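Local coordinates for protein beta-glucosidase (Pseudoalteromonas sp., PDB 3F95) that forms the extra C-terminal beta-sandwich domain of an exo-1,3/1,4-beta-glucanase, an enzyme that probably hydrolyses beta-glucosidic bonds, at residues 8-13 and 57-62; 43-48 and 61-66; 69-74 and 152-157; 94-99 and 158-163; 100-105 and 117-122. All blocks are in the same frame, centred on the assembly; numbering follows the deposited sequence.

Overall arrangement
Following the chain from the N terminus, contact 1 closes the first long loop by bringing 8-13 to the start of strand 58-63. Contact 2 pairs 43-48 with 61-66 in a hairpin and meets contact 1 on the same strand, sharing Phe61 and Asn62. Contact 3 then spans 69-74 to 152-157, and contact 4, from 94-99 to 158-163, crosses it because their segments alternate. Contact 5, the hairpin of 100-105 with 117-122, is nested inside both. Contacts 1, 2 and 4 meet the mixed sheet through strands 58-63 and 161-171; contacts 3 and 5 belong to the antiparallel sheet. Packing of Ile156 on Leu161 and Leu163 joins the two.

Contact 1. Residues 8-13 and 57-62; sequences PLFVRS and DGRGFN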
# COMPACT_ATOMS: atom_id res chain seq x y z
N PRO A 8 8.78 -7.35 8.05
CA PRO A 8 7.85 -6.23 8.22
C PRO A 8 8.29 -4.99 7.44
O PRO A 8 9.51 -4.71 7.34
CB PRO A 8 7.90 -5.96 9.74
CG PRO A 8 9.35 -6.37 10.08
CD PRO A 8 9.47 -7.67 9.32
N LEU A 9 7.31 -4.28 6.87
CA LEU A 9 7.58 -3.00 6.20
C LEU A 9 6.90 -1.85 6.91
O LEU A 9 7.46 -0.74 7.04
CB LEU A 9 7.13 -3.04 4.73
CG LEU A 9 7.78 -4.12 3.83
CD1 LEU A 9 7.14 -4.14 2.44
CD2 LEU A 9 9.30 -3.91 3.72
N PHE A 10 5.65 -2.10 7.32
CA PHE A 10 4.94 -1.19 8.20
C PHE A 10 4.05 -1.97 9.14
O PHE A 10 2.90 -2.25 8.83
CB PHE A 10 4.12 -0.11 7.45
CG PHE A 10 3.39 0.83 8.37
CD1 PHE A 10 4.05 1.93 8.95
CD2 PHE A 10 2.05 0.61 8.71
CE1 PHE A 10 3.36 2.79 9.84
CE2 PHE A 10 1.37 1.45 9.60
CZ PHE A 10 2.03 2.54 10.17
N VAL A 11 4.61 -2.35 10.27
CA VAL A 11 3.85 -3.06 11.30
C VAL A 11 3.94 -2.21 12.57
O VAL A 11 4.91 -2.30 13.36
CB VAL A 11 4.31 -4.55 11.53
CG1 VAL A 11 3.35 -5.24 12.54
CG2 VAL A 11 4.34 -5.35 10.19
N ARG A 12 2.91 -1.40 12.75
CA ARG A 12 2.80 -0.38 13.79
C ARG A 12 3.69 0.85 13.56
O ARG A 12 3.32 1.94 14.00
CB ARG A 12 3.06 -0.95 15.18
CG ARG A 12 2.12 -2.11 15.55
CD ARG A 12 2.21 -2.39 17.06
NE ARG A 12 1.75 -1.26 17.88
CZ ARG A 12 1.80 -1.24 19.22
NH1 ARG A 12 2.27 -2.30 19.91
NH2 ARG A 12 1.35 -0.19 19.88
N SER A 13 4.82 0.68 12.90
CA SER A 13 5.70 1.78 12.51
C SER A 13 6.49 1.37 11.28
O SER A 13 6.62 0.18 10.98
CB SER A 13 6.66 2.10 13.65
OG SER A 13 7.54 1.01 13.84
N ASP A 57 -1.86 2.31 14.94
CA ASP A 57 -1.16 1.27 14.18
C ASP A 57 -1.51 1.25 12.69
O ASP A 57 -0.92 0.49 11.92
CB ASP A 57 -1.31 -0.13 14.80
CG ASP A 57 -2.74 -0.62 14.81
OD1 ASP A 57 -3.66 0.21 14.74
OD2 ASP A 57 -2.93 -1.85 14.91
N GLY A 58 -2.47 2.09 12.27
CA GLY A 58 -2.87 2.17 10.86
C GLY A 58 -2.64 3.57 10.32
O GLY A 58 -2.43 4.52 11.07
N ARG A 59 -2.73 3.71 9.00
CA ARG A 59 -2.71 5.04 8.41
C ARG A 59 -3.88 5.14 7.46
O ARG A 59 -4.10 4.25 6.63
CB ARG A 59 -1.39 5.28 7.68
CG ARG A 59 -0.16 5.29 8.60
CD ARG A 59 -0.03 6.60 9.39
NE ARG A 59 1.15 6.55 10.26
CZ ARG A 59 1.20 5.92 11.44
NH1 ARG A 59 0.13 5.27 11.90
NH2 ARG A 59 2.33 5.94 12.15
N GLY A 60 -4.64 6.23 7.59
CA GLY A 60 -5.76 6.50 6.70
C GLY A 60 -5.29 7.47 5.65
O GLY A 60 -4.53 8.41 5.96
N PHE A 61 -5.72 7.25 4.42
CA PHE A 61 -5.35 8.10 3.29
C PHE A 61 -6.61 8.56 2.55
O PHE A 61 -7.47 7.73 2.23
CB PHE A 61 -4.41 7.32 2.36
CG PHE A 61 -3.12 6.89 3.02
CD1 PHE A 61 -2.04 7.75 3.10
CD2 PHE A 61 -2.98 5.59 3.54
CE1 PHE A 61 -0.84 7.36 3.70
CE2 PHE A 61 -1.79 5.17 4.14
CZ PHE A 61 -0.71 6.07 4.25
N ASN A 62 -6.70 9.86 2.27
CA ASN A 62 -7.86 10.41 1.56
C ASN A 62 -7.35 11.10 0.30
O ASN A 62 -6.49 11.98 0.41
CB ASN A 62 -8.58 11.45 2.43
CG ASN A 62 -9.23 10.85 3.66
OD1 ASN A 62 -9.80 9.76 3.61
ND2 ASN A 62 -9.17 11.58 4.77
O HOH W 1 0.42 -1.72 11.38
O HOH W 2 2.41 4.39 14.34
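Phe10 and Asp57 lose the most surface here, and the ring of Phe10 does most of the touching. Phe10 CG is anti to the backbone N (chi1 -180°), which directs it, and the ring with it, at segment 57-62. Phe10 CE2 lies 3.4 Å from Asp57 O, while the far end of the ring meets Arg59. Phe10 CZ stands 3.7 Å above the guanidinium plane of Arg59, over its centre. The two planes are 78° apart, so the rim of the ring points at the flat face of the cation. Arg12 crosses the Asp57 side chain at a slant, its CG 4.0 Å from Asp57 CB.

Two waters join the segments, one backbone to backbone, the other from the Arg12 carbonyl to the Arg59 side chain. Water 1 accepts from Arg12 N and donates to Asp57 O at 2.6 Å; water 2 donates to Arg12 O and accepts from Arg59 NH2 at 2.7 Å. Arg59 NH1 also binds Gly58 O at 2.8 Å, with the donor above the carbonyl plane.

Outside the pair, Glu56 O and Gly34 O take further N-H groups of Arg59, and the Asp57 carboxylate accepts from Leu52 N and Ser53 N. Asp57 and Gly58 face Val50 in a classic beta bulge at the start of strand 58-63. The chemistry implies a buried guanidinium whose rotation is probably fixed by carbonyls and one water, its face covered by an aromatic rim, with hydration bridging the loop to the strand.

Contact 2. Residues 43-48 and 61-66; sequences QSLLMQ and FNWRAQ
Strands 45-48 and 61-63 run antiparallel at 164°, their axes 4.8 Å apart, with Leu46 and Asn62 as the hydrogen-bonded pair: Leu46 N binds Asn62 O at 3.1 Å and Asn62 N binds Leu46 O at 3.0 Å. Past the strand end, Arg64 N binds Ser44 O at 2.8 Å. Leu45, Met47, Phe61 and Trp63 share one face of this beta hairpin. The chi2 of Leu45 (54°) turns its CD1 over the indole face, 3.7 Å from the centroid of the Trp63 five-membered ring and 17° off the normal, a CH-pi contact. Beside it, Met47 and Phe61 point the same way: Met47 CG is 3.3 Å from Phe61 CE1, and Met47 SD meets the ring obliquely, 4.4 Å from its centroid, as a Met-aromatic contact. Trp63 NE1 donates a hydrogen bond to Ala67 O. Water 3 bridges Gln43 O and Asn62 O. The chemistry thus divides between an apolar face held by sulfur and CH-pi contacts and a backbone where water 3 adds a second donor to Asn62 O.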
# COMPACT_ATOMS: atom_id res chain seq x y z
N GLN A 43 -3.71 19.32 -0.18
CA GLN A 43 -5.12 18.90 -0.29
C GLN A 43 -5.37 17.63 -1.07
O GLN A 43 -6.38 16.95 -0.81
CB GLN A 43 -5.99 19.99 -0.93
CG GLN A 43 -6.14 21.24 -0.13
CD GLN A 43 -6.74 22.39 -0.93
OE1 GLN A 43 -7.23 22.22 -2.05
NE2 GLN A 43 -6.67 23.58 -0.37
N SER A 44 -4.51 17.32 -2.06
CA SER A 44 -4.84 16.21 -2.96
C SER A 44 -4.82 14.86 -2.25
O SER A 44 -5.68 14.01 -2.50
CB SER A 44 -3.88 16.13 -4.16
OG SER A 44 -4.12 17.19 -5.06
N LEU A 45 -3.83 14.68 -1.38
CA LEU A 45 -3.63 13.38 -0.70
C LEU A 45 -3.20 13.70 0.74
O LEU A 45 -2.20 14.40 0.95
CB LEU A 45 -2.58 12.52 -1.42
CG LEU A 45 -2.22 11.15 -0.81
CD1 LEU A 45 -3.49 10.29 -0.58
CD2 LEU A 45 -1.20 10.40 -1.70
N LEU A 46 -3.97 13.21 1.72
CA LEU A 46 -3.73 13.44 3.14
C LEU A 46 -3.62 12.10 3.85
O LEU A 46 -4.34 11.17 3.51
CB LEU A 46 -4.86 14.22 3.81
CG LEU A 46 -5.38 15.58 3.31
CD1 LEU A 46 -6.10 16.29 4.50
CD2 LEU A 46 -4.31 16.46 2.71
N MET A 47 -2.72 12.04 4.82
CA MET A 47 -2.52 10.88 5.66
C MET A 47 -2.80 11.24 7.13
O MET A 47 -2.33 12.26 7.61
CB MET A 47 -1.07 10.38 5.52
CG MET A 47 -0.76 9.21 6.48
SD MET A 47 0.91 8.56 6.33
CE MET A 47 1.86 9.75 7.33
N GLN A 48 -3.56 10.38 7.81
CA GLN A 48 -3.87 10.50 9.24
C GLN A 48 -3.58 9.14 9.87
O GLN A 48 -3.45 8.15 9.16
CB GLN A 48 -5.36 10.75 9.44
CG GLN A 48 -5.91 12.12 9.14
CD GLN A 48 -7.40 12.16 9.44
OE1 GLN A 48 -7.90 11.39 10.27
NE2 GLN A 48 -8.12 13.05 8.76
N PHE A 61 -5.72 7.25 4.42
CA PHE A 61 -5.35 8.10 3.29
C PHE A 61 -6.61 8.56 2.55
O PHE A 61 -7.47 7.73 2.23
CB PHE A 61 -4.41 7.32 2.36
CG PHE A 61 -3.12 6.89 3.02
CD1 PHE A 61 -2.04 7.75 3.10
CD2 PHE A 61 -2.98 5.59 3.54
CE1 PHE A 61 -0.84 7.36 3.70
CE2 PHE A 61 -1.79 5.17 4.14
CZ PHE A 61 -0.71 6.07 4.25
N ASN A 62 -6.70 9.86 2.27
CA ASN A 62 -7.86 10.41 1.56
C ASN A 62 -7.35 11.10 0.30
O ASN A 62 -6.49 11.98 0.41
CB ASN A 62 -8.58 11.45 2.43
CG ASN A 62 -9.23 10.85 3.66
OD1 ASN A 62 -9.80 9.76 3.61
ND2 ASN A 62 -9.17 11.58 4.77
N TRP A 63 -7.82 10.66 -0.88
CA TRP A 63 -7.51 11.29 -2.17
C TRP A 63 -8.68 12.21 -2.52
O TRP A 63 -9.86 11.76 -2.56
CB TRP A 63 -7.46 10.26 -3.27
CG TRP A 63 -6.21 9.44 -3.40
CD1 TRP A 63 -5.25 9.58 -4.35
CD2 TRP A 63 -5.80 8.34 -2.56
NE1 TRP A 63 -4.28 8.65 -4.17
CE2 TRP A 63 -4.58 7.87 -3.08
CE3 TRP A 63 -6.36 7.70 -1.44
CZ2 TRP A 63 -3.90 6.77 -2.53
CZ3 TRP A 63 -5.66 6.61 -0.86
CH2 TRP A 63 -4.45 6.17 -1.41
N ARG A 64 -8.37 13.47 -2.81
CA ARG A 64 -9.35 14.40 -3.36
C ARG A 64 -9.01 14.86 -4.77
O ARG A 64 -9.85 15.49 -5.43
CB ARG A 64 -9.52 15.60 -2.43
CG ARG A 64 -10.13 15.20 -1.10
CD ARG A 64 -10.20 16.39 -0.20
NE ARG A 64 -11.21 17.31 -0.71
CZ ARG A 64 -11.06 18.63 -0.72
NH1 ARG A 64 -9.94 19.18 -0.25
NH2 ARG A 64 -12.04 19.39 -1.21
N ALA A 65 -7.80 14.55 -5.23
CA ALA A 65 -7.41 14.74 -6.62
C ALA A 65 -6.32 13.74 -6.96
O ALA A 65 -5.81 13.07 -6.07
CB ALA A 65 -6.92 16.18 -6.89
N GLN A 66 -5.99 13.67 -8.25
CA GLN A 66 -4.94 12.81 -8.77
C GLN A 66 -3.67 12.77 -7.92
O GLN A 66 -3.03 13.79 -7.72
CB GLN A 66 -4.57 13.25 -10.19
CG GLN A 66 -3.52 12.37 -10.81
CD GLN A 66 -4.03 10.96 -11.14
OE1 GLN A 66 -5.22 10.75 -11.38
NE2 GLN A 66 -3.12 10.00 -11.15
O HOH W 3 -7.11 14.71 0.46
O HOH W 4 -8.20 18.21 1.65
O HOH W 5 -3.15 16.32 -7.57

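Contact 3. Residues 69-74 and 152-157; sequences LSLSYL and DALRIT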
# COMPACT_ATOMS: atom_id res chain seq x y z
N LEU A 69 0.06 7.36 -3.61
CA LEU A 69 0.64 7.04 -2.31
C LEU A 69 1.55 5.85 -2.52
O LEU A 69 1.14 4.86 -3.15
CB LEU A 69 -0.45 6.60 -1.35
CG LEU A 69 0.12 6.05 -0.03
CD1 LEU A 69 0.70 7.22 0.85
CD2 LEU A 69 -0.90 5.20 0.68
N SER A 70 2.78 5.93 -2.02
CA SER A 70 3.66 4.76 -2.00
C SER A 70 4.17 4.47 -0.60
O SER A 70 4.33 5.38 0.24
CB SER A 70 4.86 4.99 -2.93
OG SER A 70 4.42 5.18 -4.28
N LEU A 71 4.42 3.18 -0.33
CA LEU A 71 5.26 2.78 0.76
C LEU A 71 6.57 2.39 0.07
O LEU A 71 6.60 1.43 -0.73
CB LEU A 71 4.64 1.60 1.52
CG LEU A 71 5.48 0.98 2.62
CD1 LEU A 71 5.80 1.98 3.72
CD2 LEU A 71 4.74 -0.26 3.18
N SER A 72 7.63 3.12 0.36
CA SER A 72 8.81 3.09 -0.52
C SER A 72 10.11 2.89 0.25
O SER A 72 10.20 3.23 1.43
CB SER A 72 8.85 4.34 -1.41
OG SER A 72 9.25 5.47 -0.66
N TYR A 73 11.09 2.30 -0.43
CA TYR A 73 12.42 2.09 0.13
C TYR A 73 13.23 3.38 -0.05
O TYR A 73 13.15 4.03 -1.09
CB TYR A 73 13.11 0.93 -0.61
CG TYR A 73 12.47 -0.43 -0.40
CD1 TYR A 73 12.86 -1.25 0.66
CD2 TYR A 73 11.49 -0.91 -1.27
CE1 TYR A 73 12.28 -2.50 0.85
CE2 TYR A 73 10.92 -2.17 -1.08
CZ TYR A 73 11.32 -2.95 -0.02
OH TYR A 73 10.73 -4.20 0.18
N LEU A 74 14.00 3.75 0.95
CA LEU A 74 14.76 5.00 0.86
C LEU A 74 15.82 4.94 -0.26
O LEU A 74 16.09 5.94 -0.93
CB LEU A 74 15.28 5.42 2.24
CG LEU A 74 14.12 6.00 3.10
CD1 LEU A 74 14.54 6.27 4.52
CD2 LEU A 74 13.52 7.26 2.48
N ASP A 152 9.23 1.19 -4.85
CA ASP A 152 7.92 1.27 -4.18
C ASP A 152 7.44 -0.16 -3.84
O ASP A 152 7.11 -0.94 -4.76
CB ASP A 152 6.90 1.97 -5.10
CG ASP A 152 7.14 3.48 -5.26
OD1 ASP A 152 7.98 4.10 -4.53
OD2 ASP A 152 6.44 4.05 -6.14
N ALA A 153 7.42 -0.51 -2.55
CA ALA A 153 6.82 -1.79 -2.11
C ALA A 153 5.33 -1.88 -2.51
O ALA A 153 4.84 -2.93 -2.98
CB ALA A 153 7.01 -2.00 -0.61
N LEU A 154 4.62 -0.76 -2.34
CA LEU A 154 3.28 -0.59 -2.89
C LEU A 154 3.05 0.84 -3.38
O LEU A 154 3.64 1.79 -2.86
CB LEU A 154 2.20 -0.98 -1.87
CG LEU A 154 1.87 -0.11 -0.67
CD1 LEU A 154 0.85 0.98 -1.00
CD2 LEU A 154 1.34 -0.99 0.49
N ARG A 155 2.18 1.00 -4.35
CA ARG A 155 1.82 2.31 -4.85
C ARG A 155 0.33 2.28 -5.15
O ARG A 155 -0.15 1.35 -5.83
CB ARG A 155 2.64 2.62 -6.11
CG ARG A 155 2.33 3.97 -6.74
CD ARG A 155 2.99 4.11 -8.13
NE ARG A 155 4.40 3.81 -8.08
CZ ARG A 155 5.08 3.17 -9.03
NH1 ARG A 155 4.48 2.75 -10.15
NH2 ARG A 155 6.37 2.97 -8.86
N ILE A 156 -0.41 3.23 -4.60
CA ILE A 156 -1.84 3.33 -4.90
C ILE A 156 -2.08 4.69 -5.56
O ILE A 156 -1.71 5.73 -5.01
CB ILE A 156 -2.70 3.20 -3.62
CG1 ILE A 156 -2.46 1.80 -3.00
CG2 ILE A 156 -4.20 3.43 -3.95
CD1 ILE A 156 -3.00 1.69 -1.58
N THR A 157 -2.68 4.66 -6.74
CA THR A 157 -2.96 5.86 -7.52
C THR A 157 -4.47 5.99 -7.76
O THR A 157 -5.14 5.01 -8.16
CB THR A 157 -2.19 5.82 -8.85
OG1 THR A 157 -0.79 5.62 -8.58
CG2 THR A 157 -2.36 7.15 -9.60
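Asp152 faces Ser70 and Ser72 across the strand pair. Its CG is anti to the carbonyl carbon (chi1 -72°). From CB, which lies 4.1 Å from Ser70 OG, the chain passes to CG, 3.4 Å from that same Ser70 OG, and forks. OD1 lies 3.2 Å from Ser72 CB. OD2 is 3.0 Å from Ser70 OG, a weak, tentative bond, and is gripped side-on by Arg155 in a salt bridge: NE at 2.8 Å on the anti lone pair, NH2 at 2.9 Å from above the carboxylate plane. An alanine at Asp152 would probably leave the Arg155 guanidinium without its carboxylate mate and with more freedom to turn. Beneath this polar face, Ala153 and Leu154 both face Leu71, a classic beta bulge that shifts the antiparallel register by one residue, and Leu71 CB packs 3.9 Å from Leu154 CG. Strand 69-73 is flanked by strand 18-24, while strand 102-108 pairs beyond 154-157; Leu71 and Ile156 turn their side chains to strand 161-171 of the other sheet.

Contact 4. Residues 94-99 and 158-163; sequences IDKAPE and SQNLSL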
# COMPACT_ATOMS: atom_id res chain seq x y z
N ILE A 94 -11.47 -0.08 2.83
CA ILE A 94 -11.80 0.96 1.86
C ILE A 94 -13.11 1.58 2.31
O ILE A 94 -14.17 0.98 2.12
CB ILE A 94 -11.89 0.40 0.43
CG1 ILE A 94 -10.54 -0.27 0.06
CG2 ILE A 94 -12.28 1.53 -0.60
CD1 ILE A 94 -10.55 -0.85 -1.37
N ASP A 95 -13.04 2.75 2.93
CA ASP A 95 -14.26 3.40 3.42
C ASP A 95 -14.98 4.25 2.37
O ASP A 95 -16.18 4.47 2.48
CB ASP A 95 -14.01 4.17 4.70
CG ASP A 95 -12.96 5.23 4.52
OD1 ASP A 95 -11.80 4.87 4.23
OD2 ASP A 95 -13.30 6.41 4.69
N LYS A 96 -14.27 4.68 1.34
CA LYS A 96 -14.96 5.24 0.19
C LYS A 96 -14.32 4.74 -1.08
O LYS A 96 -13.17 5.07 -1.37
CB LYS A 96 -15.00 6.78 0.22
CG LYS A 96 -15.72 7.38 -1.00
CD LYS A 96 -15.80 8.90 -0.95
CE LYS A 96 -14.45 9.54 -1.23
NZ LYS A 96 -14.55 11.00 -1.52
N ALA A 97 -15.07 3.90 -1.82
CA ALA A 97 -14.59 3.33 -3.09
C ALA A 97 -14.34 4.41 -4.14
O ALA A 97 -14.96 5.48 -4.11
CB ALA A 97 -15.57 2.24 -3.64
N PRO A 98 -13.36 4.18 -5.02
CA PRO A 98 -13.01 5.22 -5.99
C PRO A 98 -14.06 5.33 -7.06
O PRO A 98 -14.37 4.34 -7.72
CB PRO A 98 -11.68 4.75 -6.57
CG PRO A 98 -11.60 3.26 -6.27
CD PRO A 98 -12.52 2.97 -5.12
N GLU A 99 -14.61 6.52 -7.25
CA GLU A 99 -15.63 6.68 -8.29
C GLU A 99 -15.08 6.47 -9.71
O GLU A 99 -15.77 5.89 -10.57
CB GLU A 99 -16.30 8.03 -8.15
CG GLU A 99 -17.64 8.06 -8.83
CD GLU A 99 -18.43 9.27 -8.42
OE1 GLU A 99 -18.37 9.62 -7.21
OE2 GLU A 99 -19.10 9.86 -9.31
N SER A 158 -4.99 7.19 -7.53
CA SER A 158 -6.42 7.47 -7.72
C SER A 158 -6.65 9.00 -7.74
O SER A 158 -5.71 9.77 -7.51
CB SER A 158 -7.26 6.79 -6.62
OG SER A 158 -8.68 6.86 -6.89
N GLN A 159 -7.88 9.42 -8.02
CA GLN A 159 -8.25 10.84 -7.93
C GLN A 159 -9.20 11.07 -6.78
O GLN A 159 -9.33 12.19 -6.27
CB GLN A 159 -8.94 11.32 -9.22
CG GLN A 159 -8.11 11.17 -10.46
CD GLN A 159 -8.87 11.56 -11.71
OE1 GLN A 159 -9.46 10.71 -12.37
NE2 GLN A 159 -8.85 12.84 -12.03
N ASN A 160 -9.90 10.03 -6.36
CA ASN A 160 -10.89 10.20 -5.31
C ASN A 160 -11.15 8.85 -4.65
O ASN A 160 -11.65 7.93 -5.30
CB ASN A 160 -12.19 10.76 -5.91
CG ASN A 160 -13.10 11.28 -4.86
OD1 ASN A 160 -13.69 10.51 -4.09
ND2 ASN A 160 -13.23 12.60 -4.79
N LEU A 161 -10.83 8.75 -3.37
CA LEU A 161 -10.68 7.43 -2.71
C LEU A 161 -10.41 7.68 -1.24
O LEU A 161 -9.76 8.65 -0.89
CB LEU A 161 -9.46 6.69 -3.28
CG LEU A 161 -8.97 5.38 -2.63
CD1 LEU A 161 -10.07 4.28 -2.72
CD2 LEU A 161 -7.72 4.93 -3.35
N SER A 162 -10.95 6.80 -0.39
CA SER A 162 -10.60 6.82 1.02
C SER A 162 -10.39 5.39 1.53
O SER A 162 -11.28 4.53 1.42
CB SER A 162 -11.68 7.55 1.83
OG SER A 162 -11.33 7.59 3.20
N LEU A 163 -9.22 5.16 2.13
CA LEU A 163 -8.89 3.84 2.64
C LEU A 163 -7.89 3.97 3.76
O LEU A 163 -7.37 5.05 4.01
CB LEU A 163 -8.36 2.93 1.53
CG LEU A 163 -7.11 3.39 0.72
CD1 LEU A 163 -5.80 3.36 1.50
CD2 LEU A 163 -7.00 2.59 -0.57
O HOH W 6 -14.91 8.19 -5.04
O HOH W 7 -17.01 9.92 -4.85
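Two flat groups carry the polar part of this contact, the Asp95 carboxylate and the Asn160 amide. Ser162 OG, in the conformer described, lies 2.7 Å from Asp95 OD2; the hydrogen bond is tentative, because the hydroxyl has a second possible acceptor. Lys96 NZ bonds Asn160 OD1 at 2.8 Å, tilted 21° from the amide carbonyl plane, and water 6 also lies 2.8 Å from that oxygen. Lys96 runs extended until chi3 (73°) bends it, bringing CE to 3.1 Å from Asn160 OD1. The apolar side chain of Pro98 lies alongside Leu161, both pointing the same way, with Pro98 CD 3.7 Å from Leu161 CD1. Pro98 CA also approaches Asn160 O at 3.1 Å, a CA-H...O contact.

Behind the side chains the backbone bonds are straight. Lys96 N meets Ser162 O at 3.0 Å, at 179°, and Ser162 N returns a bond to a lone pair of Lys96 O. On the apolar face, Ile94 CG2 packs against Leu161 CD1. Asp95 and Lys96 both face Ser162: a classic beta bulge, where the chain turns a corner after strand 87-94 and stays paired with strand 161-171, which on its other side pairs with strand 58-63 in the mixed sheet of the beta-sandwich.

Contact 5. Residues 100-105 and 117-122; sequences QGANLQ and IDFSSF
The ring of Phe119 lies between two side chains. Ala102 CB sits over one face, offset toward the rim, 3.7 Å from the ring centroid and 21° off the normal, in a CH-pi contact. Phe122 CZ stands 4.0 Å above the opposite face, over its centre; Phe122 CG lies between its backbone N and carbonyl carbon (chi1 64°), which puts it on the Phe119 side. Leu104 CB comes in obliquely, 3.7 Å from Phe119 CE1, and the Leu104 branch crosses Phe122 at about a right angle, with CD2 4.1 Å from Phe122 CZ. An alanine at Phe119 would probably open a gap between Ala102 and Phe122 and take away the packing on one side of the Phe122 ring. The hairpin backbone frames this packing: Phe119 N binds Ala102 O at 2.8 Å, Leu104 N binds Ile117 O at 2.8 Å, and Ile117 N returns a bond to Leu104 O. Among its neighbours, Phe119 reaches Ile156 of strand 149-158 and Leu163 of strand 161-171, Leu104 and Ile117 lie on Ile136 of strand 132-137, and Phe122, just before helix 123-126, lies on Leu134.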
# COMPACT_ATOMS: atom_id res chain seq x y z
N GLN A 100 -13.85 6.91 -9.95
CA GLN A 100 -13.22 6.75 -11.27
C GLN A 100 -12.03 5.79 -11.28
O GLN A 100 -11.19 5.81 -12.18
CB GLN A 100 -12.82 8.11 -11.86
CG GLN A 100 -14.03 8.97 -12.16
CD GLN A 100 -13.71 10.44 -12.37
OE1 GLN A 100 -12.57 10.89 -12.16
NE2 GLN A 100 -14.72 11.21 -12.77
N GLY A 101 -11.96 4.97 -10.25
CA GLY A 101 -11.05 3.85 -10.22
C GLY A 101 -9.76 4.17 -9.48
O GLY A 101 -9.47 5.32 -9.17
N ALA A 102 -8.98 3.12 -9.26
CA ALA A 102 -7.70 3.20 -8.57
C ALA A 102 -6.85 2.00 -8.95
O ALA A 102 -7.39 0.95 -9.29
CB ALA A 102 -7.92 3.24 -7.05
N ASN A 103 -5.53 2.17 -8.87
CA ASN A 103 -4.54 1.17 -9.25
C ASN A 103 -3.74 0.83 -8.02
O ASN A 103 -3.28 1.73 -7.30
CB ASN A 103 -3.60 1.78 -10.30
CG ASN A 103 -2.66 0.77 -10.94
OD1 ASN A 103 -1.65 1.18 -11.54
ND2 ASN A 103 -2.99 -0.52 -10.89
N LEU A 104 -3.60 -0.46 -7.74
CA LEU A 104 -2.69 -0.94 -6.70
C LEU A 104 -1.49 -1.62 -7.34
O LEU A 104 -1.63 -2.68 -7.96
CB LEU A 104 -3.43 -1.92 -5.75
CG LEU A 104 -2.55 -2.75 -4.81
CD1 LEU A 104 -1.73 -1.82 -3.86
CD2 LEU A 104 -3.41 -3.76 -4.02
N GLN A 105 -0.31 -1.01 -7.23
CA GLN A 105 0.90 -1.58 -7.79
C GLN A 105 1.79 -2.13 -6.67
O GLN A 105 1.84 -1.55 -5.58
CB GLN A 105 1.62 -0.54 -8.69
CG GLN A 105 0.93 -0.33 -10.04
CD GLN A 105 1.45 0.89 -10.80
OE1 GLN A 105 1.42 2.02 -10.30
NE2 GLN A 105 1.90 0.67 -12.03
N ILE A 117 -2.72 -4.15 -10.12
CA ILE A 117 -4.07 -4.66 -9.83
C ILE A 117 -5.04 -3.49 -9.84
O ILE A 117 -4.87 -2.57 -9.06
CB ILE A 117 -4.10 -5.34 -8.41
CG1 ILE A 117 -3.16 -6.55 -8.37
CG2 ILE A 117 -5.58 -5.65 -7.96
CD1 ILE A 117 -2.82 -7.05 -6.97
N ASP A 118 -6.08 -3.54 -10.69
CA ASP A 118 -7.14 -2.53 -10.61
C ASP A 118 -8.01 -2.73 -9.36
O ASP A 118 -8.31 -3.89 -8.97
CB ASP A 118 -8.04 -2.56 -11.85
CG ASP A 118 -7.27 -2.36 -13.13
OD1 ASP A 118 -6.41 -1.44 -13.19
OD2 ASP A 118 -7.54 -3.13 -14.07
N PHE A 119 -8.43 -1.64 -8.75
CA PHE A 119 -9.33 -1.79 -7.59
C PHE A 119 -10.61 -2.56 -7.93
O PHE A 119 -11.16 -3.25 -7.08
CB PHE A 119 -9.65 -0.45 -6.92
CG PHE A 119 -8.63 -0.07 -5.84
CD1 PHE A 119 -7.26 -0.06 -6.12
CD2 PHE A 119 -9.04 0.26 -4.56
CE1 PHE A 119 -6.31 0.28 -5.11
CE2 PHE A 119 -8.10 0.61 -3.56
CZ PHE A 119 -6.74 0.61 -3.85
N SER A 120 -11.07 -2.44 -9.18
CA SER A 120 -12.29 -3.16 -9.60
C SER A 120 -12.17 -4.67 -9.39
O SER A 120 -13.17 -5.35 -9.16
CB SER A 120 -12.60 -2.85 -11.07
OG SER A 120 -11.53 -3.24 -11.90
N SER A 121 -10.95 -5.20 -9.48
CA SER A 121 -10.70 -6.64 -9.35
C SER A 121 -11.00 -7.21 -7.96
O SER A 121 -11.19 -8.41 -7.84
CB SER A 121 -9.27 -6.99 -9.74
OG SER A 121 -8.34 -6.59 -8.73
N PHE A 122 -10.97 -6.36 -6.93
CA PHE A 122 -11.31 -6.81 -5.57
C PHE A 122 -12.29 -5.90 -4.85
O PHE A 122 -12.40 -5.97 -3.62
CB PHE A 122 -10.05 -7.10 -4.71
CG PHE A 122 -9.17 -5.87 -4.44
CD1 PHE A 122 -9.05 -5.37 -3.14
CD2 PHE A 122 -8.45 -5.25 -5.47
CE1 PHE A 122 -8.22 -4.25 -2.86
CE2 PHE A 122 -7.65 -4.12 -5.22
CZ PHE A 122 -7.53 -3.63 -3.91